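Local coordinates for cutm, flavoprotein of carbon monoxide dehydrogenase (Hydrogenophaga pseudoflava, PDB 1FFV) that is the FAD-binding flavoprotein subunit of carbon monoxide dehydrogenase, probably passing electrons from the iron-sulfur clusters to an external acceptor, at residues P121-H125 with D192-A196. Residues are numbered along the deposited sequence; the frame is centred on the assembly and turned at random.
Sequences PGNDH and DWATA. With FAD (flavin-adenine dinucleotide), chain J.
A flavin and a single water lie between the loops at 121-125 and 192-196, W193 stacking on the one and A194 N reaching the other. The indole of W193 lies over one face of the isoalloxazine, CZ2 coming within 3.3 Å of FAD C9A, with flavin N5 above the indole plane toward its rim. A tryptophan suits this place because its broad, flat surface can cover the middle ring and the adjoining edge of the benzenoid ring. In the plane of the indole, its five-membered edge meets the loop at 121-125: G122 O is 3.1 Å from W193 CD1, while the N123 side chain runs alongside, its amide plane 9° from that of the indole. A CB at G122 would point at W193 CD1 and sit tight against it, which is consistent with a glycine. The loop at 192-196, in the C-terminal domain, leads into strand 196-205, while 121-125, in the FAD-binding domain of the molybdopterin dehydrogenase family, leads into helix 125-131, so the flavin sits where the two meet. In 121-125, D124 reads the pyrimidine edge: its backbone N donates to FAD O2 (2.9 Å), and OD2 accepts from FAD N3 (2.8 Å, 161°). The carboxylate reaches N3 because CG stands beside the backbone N (chi1 -59°); K185 forms a salt bridge with OD2 and Y183 hydrogen-bonds OD1. The water donates to G122 O and D124 OD1 (2.7 Å each) and accepts from A194 N (2.9 Å). With W193 cut back to an alanine, this flavin face is likely to lose its aromatic cover and a gap to open beside G122 O.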
ATOM      1  N   PRO C 121     -39.775  -2.120  32.834  1.00 30.61           N
ATOM      2  CA  PRO C 121     -41.030  -2.870  32.648  1.00 30.02           C
ATOM      3  C   PRO C 121     -40.852  -3.854  31.490  1.00 29.55           C
ATOM      4  O   PRO C 121     -41.547  -4.853  31.388  1.00 29.68           O
ATOM      5  CB  PRO C 121     -42.034  -1.783  32.247  1.00 30.20           C
ATOM      6  CG  PRO C 121     -41.435  -0.519  32.752  1.00 30.67           C
ATOM      7  CD  PRO C 121     -39.969  -0.684  32.558  1.00 29.87           C
ATOM      8  N   GLY C 122     -39.923  -3.534  30.601  1.00 28.63           N
ATOM      9  CA  GLY C 122     -39.663  -4.388  29.464  1.00 28.40           C
ATOM     10  C   GLY C 122     -38.943  -5.681  29.799  1.00 27.93           C
ATOM     11  O   GLY C 122     -39.033  -6.639  29.039  1.00 28.27           O
ATOM     12  N   ASN C 123     -38.202  -5.702  30.905  1.00 27.21           N
ATOM     13  CA  ASN C 123     -37.463  -6.894  31.319  1.00 26.13           C
ATOM     14  C   ASN C 123     -38.395  -8.036  31.764  1.00 25.82           C
ATOM     15  O   ASN C 123     -39.534  -7.796  32.171  1.00 25.22           O
ATOM     16  CB  ASN C 123     -36.463  -6.535  32.421  1.00 26.25           C
ATOM     17  CG  ASN C 123     -35.202  -5.846  31.887  1.00 26.12           C
ATOM     18  OD1 ASN C 123     -34.284  -5.608  32.666  1.00 27.20           O
ATOM     19  ND2 ASN C 123     -35.142  -5.556  30.593  1.00 24.71           N
ATOM     20  N   ASP C 124     -37.906  -9.272  31.685  1.00 25.48           N
ATOM     21  CA  ASP C 124     -38.708 -10.448  32.036  1.00 25.62           C
ATOM     22  C   ASP C 124     -38.652 -10.919  33.490  1.00 25.94           C
ATOM     23  O   ASP C 124     -39.664 -11.362  34.042  1.00 26.02           O
ATOM     24  CB  ASP C 124     -38.354 -11.619  31.115  1.00 25.34           C
ATOM     25  CG  ASP C 124     -38.588 -11.302  29.646  1.00 25.66           C
ATOM     26  OD1 ASP C 124     -39.744 -11.057  29.248  1.00 25.10           O
ATOM     27  OD2 ASP C 124     -37.608 -11.297  28.880  1.00 26.00           O
ATOM     28  N   HIS C 125     -37.483 -10.831  34.116  1.00 25.80           N
ATOM     29  CA  HIS C 125     -37.351 -11.282  35.495  1.00 25.94           C
ATOM     30  C   HIS C 125     -38.269 -10.616  36.500  1.00 25.88           C
ATOM     31  O   HIS C 125     -38.648 -11.250  37.481  1.00 26.39           O
ATOM     32  CB  HIS C 125     -35.899 -11.239  35.963  1.00 25.74           C
ATOM     33  CG  HIS C 125     -35.088 -12.384  35.456  1.00 26.32           C
ATOM     34  ND1 HIS C 125     -35.390 -13.694  35.758  1.00 26.49           N
ATOM     35  CD2 HIS C 125     -34.020 -12.425  34.628  1.00 26.60           C
ATOM     36  CE1 HIS C 125     -34.544 -14.494  35.136  1.00 26.39           C
ATOM     37  NE2 HIS C 125     -33.702 -13.749  34.444  1.00 27.09           N
ATOM     38  N   ASP C 192     -35.757  -9.702  21.502  1.00 34.22           N
ATOM     39  CA  ASP C 192     -36.376  -8.391  21.666  1.00 33.78           C
ATOM     40  C   ASP C 192     -37.204  -8.411  22.939  1.00 33.52           C
ATOM     41  O   ASP C 192     -37.517  -9.479  23.470  1.00 33.78           O
ATOM     42  CB  ASP C 192     -37.276  -8.080  20.461  1.00 33.77           C
ATOM     43  CG  ASP C 192     -37.801  -6.640  20.451  1.00 34.10           C
ATOM     44  OD1 ASP C 192     -37.245  -5.759  21.139  1.00 34.85           O
ATOM     45  OD2 ASP C 192     -38.774  -6.379  19.717  1.00 33.94           O
ATOM     46  N   TRP C 193     -37.533  -7.230  23.447  1.00 32.94           N
ATOM     47  CA  TRP C 193     -38.350  -7.131  24.645  1.00 32.58           C
ATOM     48  C   TRP C 193     -39.789  -7.457  24.284  1.00 32.04           C
ATOM     49  O   TRP C 193     -40.222  -7.255  23.152  1.00 32.42           O
ATOM     50  CB  TRP C 193     -38.230  -5.740  25.264  1.00 32.75           C
ATOM     51  CG  TRP C 193     -36.914  -5.537  25.963  1.00 33.33           C
ATOM     52  CD1 TRP C 193     -36.651  -5.733  27.293  1.00 33.43           C
ATOM     53  CD2 TRP C 193     -35.688  -5.091  25.376  1.00 33.38           C
ATOM     54  NE1 TRP C 193     -35.341  -5.431  27.569  1.00 33.48           N
ATOM     55  CE2 TRP C 193     -34.725  -5.032  26.412  1.00 33.56           C
ATOM     56  CE3 TRP C 193     -35.306  -4.737  24.077  1.00 33.80           C
ATOM     57  CZ2 TRP C 193     -33.404  -4.624  26.187  1.00 33.59           C
ATOM     58  CZ3 TRP C 193     -33.996  -4.336  23.852  1.00 34.01           C
ATOM     59  CH2 TRP C 193     -33.058  -4.282  24.908  1.00 34.09           C
ATOM     60  N   ALA C 194     -40.516  -8.008  25.239  1.00 31.62           N
ATOM     61  CA  ALA C 194     -41.896  -8.387  25.008  1.00 31.13           C
ATOM     62  C   ALA C 194     -42.812  -7.216  24.692  1.00 30.96           C
ATOM     63  O   ALA C 194     -42.608  -6.101  25.185  1.00 31.05           O
ATOM     64  CB  ALA C 194     -42.432  -9.128  26.221  1.00 30.85           C
ATOM     65  N   THR C 195     -43.777  -7.466  23.810  1.00 29.92           N
ATOM     66  CA  THR C 195     -44.794  -6.475  23.491  1.00 29.32           C
ATOM     67  C   THR C 195     -45.766  -6.610  24.676  1.00 28.77           C
ATOM     68  O   THR C 195     -46.380  -5.645  25.124  1.00 28.79           O
ATOM     69  CB  THR C 195     -45.536  -6.824  22.182  1.00 29.53           C
ATOM     70  OG1 THR C 195     -44.624  -6.749  21.078  1.00 29.58           O
ATOM     71  CG2 THR C 195     -46.686  -5.859  21.947  1.00 28.84           C
ATOM     72  N   ALA C 196     -45.873  -7.839  25.175  1.00 27.71           N
ATOM     73  CA  ALA C 196     -46.705  -8.189  26.311  1.00 27.08           C
ATOM     74  C   ALA C 196     -46.281  -9.589  26.750  1.00 26.52           C
ATOM     75  O   ALA C 196     -45.890 -10.411  25.926  1.00 26.48           O
ATOM     76  CB  ALA C 196     -48.171  -8.175  25.924  1.00 26.71           C
TER
HETATM   77  PA  FAD J1922     -26.264  -3.813  34.237  1.00 29.21           P
HETATM   78  O1A FAD J1922     -25.107  -3.461  35.077  1.00 29.41           O
HETATM   79  O2A FAD J1922     -26.243  -3.514  32.915  1.00 30.00           O
HETATM   80  O5B FAD J1922     -27.374  -3.049  34.880  1.00 29.44           O
HETATM   81  C5B FAD J1922     -27.659  -3.219  36.254  1.00 30.73           C
HETATM   82  C4B FAD J1922     -28.494  -2.028  36.706  1.00 30.24           C
HETATM   83  O4B FAD J1922     -28.942  -2.422  38.040  1.00 29.94           O
HETATM   84  C3B FAD J1922     -27.743  -0.761  37.020  1.00 30.34           C
HETATM   85  O3B FAD J1922     -28.516   0.347  37.312  1.00 29.91           O
HETATM   86  C2B FAD J1922     -26.847  -1.284  38.121  1.00 29.66           C
HETATM   87  O2B FAD J1922     -26.219  -0.238  38.781  1.00 30.02           O
HETATM   88  C1B FAD J1922     -27.831  -2.027  38.969  1.00 29.68           C
HETATM   89  N9A FAD J1922     -27.399  -3.308  39.500  1.00 29.29           N
HETATM   90  C8A FAD J1922     -26.879  -4.371  38.805  1.00 28.92           C
HETATM   91  N7A FAD J1922     -26.587  -5.406  39.589  1.00 29.07           N
HETATM   92  C5A FAD J1922     -26.928  -4.991  40.851  1.00 28.88           C
HETATM   93  C6A FAD J1922     -26.863  -5.664  42.140  1.00 28.68           C
HETATM   94  N6A FAD J1922     -26.415  -6.877  42.318  1.00 28.45           N
HETATM   95  N1A FAD J1922     -27.304  -4.912  43.188  1.00 29.19           N
HETATM   96  C2A FAD J1922     -27.777  -3.653  43.049  1.00 28.87           C
HETATM   97  N3A FAD J1922     -27.879  -2.963  41.915  1.00 29.60           N
HETATM   98  C4A FAD J1922     -27.447  -3.677  40.834  1.00 29.04           C
HETATM   99  N1  FAD J1922     -33.689  -8.316  29.251  1.00 29.93           N
HETATM  100  C2  FAD J1922     -34.831  -8.980  29.357  1.00 29.80           C
HETATM  101  O2  FAD J1922     -35.329  -9.186  30.413  1.00 30.34           O
HETATM  102  N3  FAD J1922     -35.529  -9.484  28.233  1.00 29.58           N
HETATM  103  C4  FAD J1922     -35.055  -9.308  26.961  1.00 29.96           C
HETATM  104  O4  FAD J1922     -35.680  -9.758  26.022  1.00 30.70           O
HETATM  105  C4X FAD J1922     -33.806  -8.576  26.825  1.00 30.09           C
HETATM  106  N5  FAD J1922     -33.295  -8.372  25.608  1.00 29.50           N
HETATM  107  C5X FAD J1922     -32.125  -7.684  25.531  1.00 29.49           C
HETATM  108  C6  FAD J1922     -31.605  -7.477  24.252  1.00 28.92           C
HETATM  109  C7  FAD J1922     -30.442  -6.803  24.062  1.00 29.44           C
HETATM  110  C7M FAD J1922     -29.908  -6.592  22.666  1.00 29.82           C
HETATM  111  C8  FAD J1922     -29.712  -6.287  25.190  1.00 29.34           C
HETATM  112  C8M FAD J1922     -28.418  -5.530  25.006  1.00 28.68           C
HETATM  113  C9  FAD J1922     -30.216  -6.489  26.483  1.00 29.43           C
HETATM  114  C9A FAD J1922     -31.409  -7.181  26.653  1.00 29.73           C
HETATM  115  N10 FAD J1922     -31.979  -7.418  27.938  1.00 29.77           N
HETATM  116  C10 FAD J1922     -33.140  -8.093  28.036  1.00 29.94           C
HETATM  117  C1' FAD J1922     -31.251  -6.933  29.156  1.00 30.05           C
HETATM  118  C2' FAD J1922     -30.311  -7.846  30.073  1.00 30.24           C
HETATM  119  O2' FAD J1922     -31.370  -8.766  30.043  1.00 30.18           O
HETATM  120  C3' FAD J1922     -30.184  -6.576  30.891  1.00 31.08           C
HETATM  121  O3' FAD J1922     -28.918  -7.149  30.490  1.00 31.07           O
HETATM  122  C4' FAD J1922     -29.505  -6.587  32.244  1.00 30.88           C
HETATM  123  O4' FAD J1922     -30.831  -5.964  32.264  1.00 30.48           O
HETATM  124  C5' FAD J1922     -29.213  -5.375  33.136  1.00 30.09           C
HETATM  125  O5' FAD J1922     -28.496  -6.665  33.781  1.00 29.13           O
HETATM  126  P   FAD J1922     -26.969  -6.583  33.855  1.00 28.06           P
HETATM  127  O1P FAD J1922     -26.569  -7.856  34.636  1.00 28.43           O
HETATM  128  O2P FAD J1922     -26.351  -6.490  32.620  1.00 29.20           O
HETATM  129  O3P FAD J1922     -26.626  -5.336  34.559  1.00 29.34           O
HETATM  130  O   HOH W   1     -39.228  -8.947  27.664  1.00 21.57           O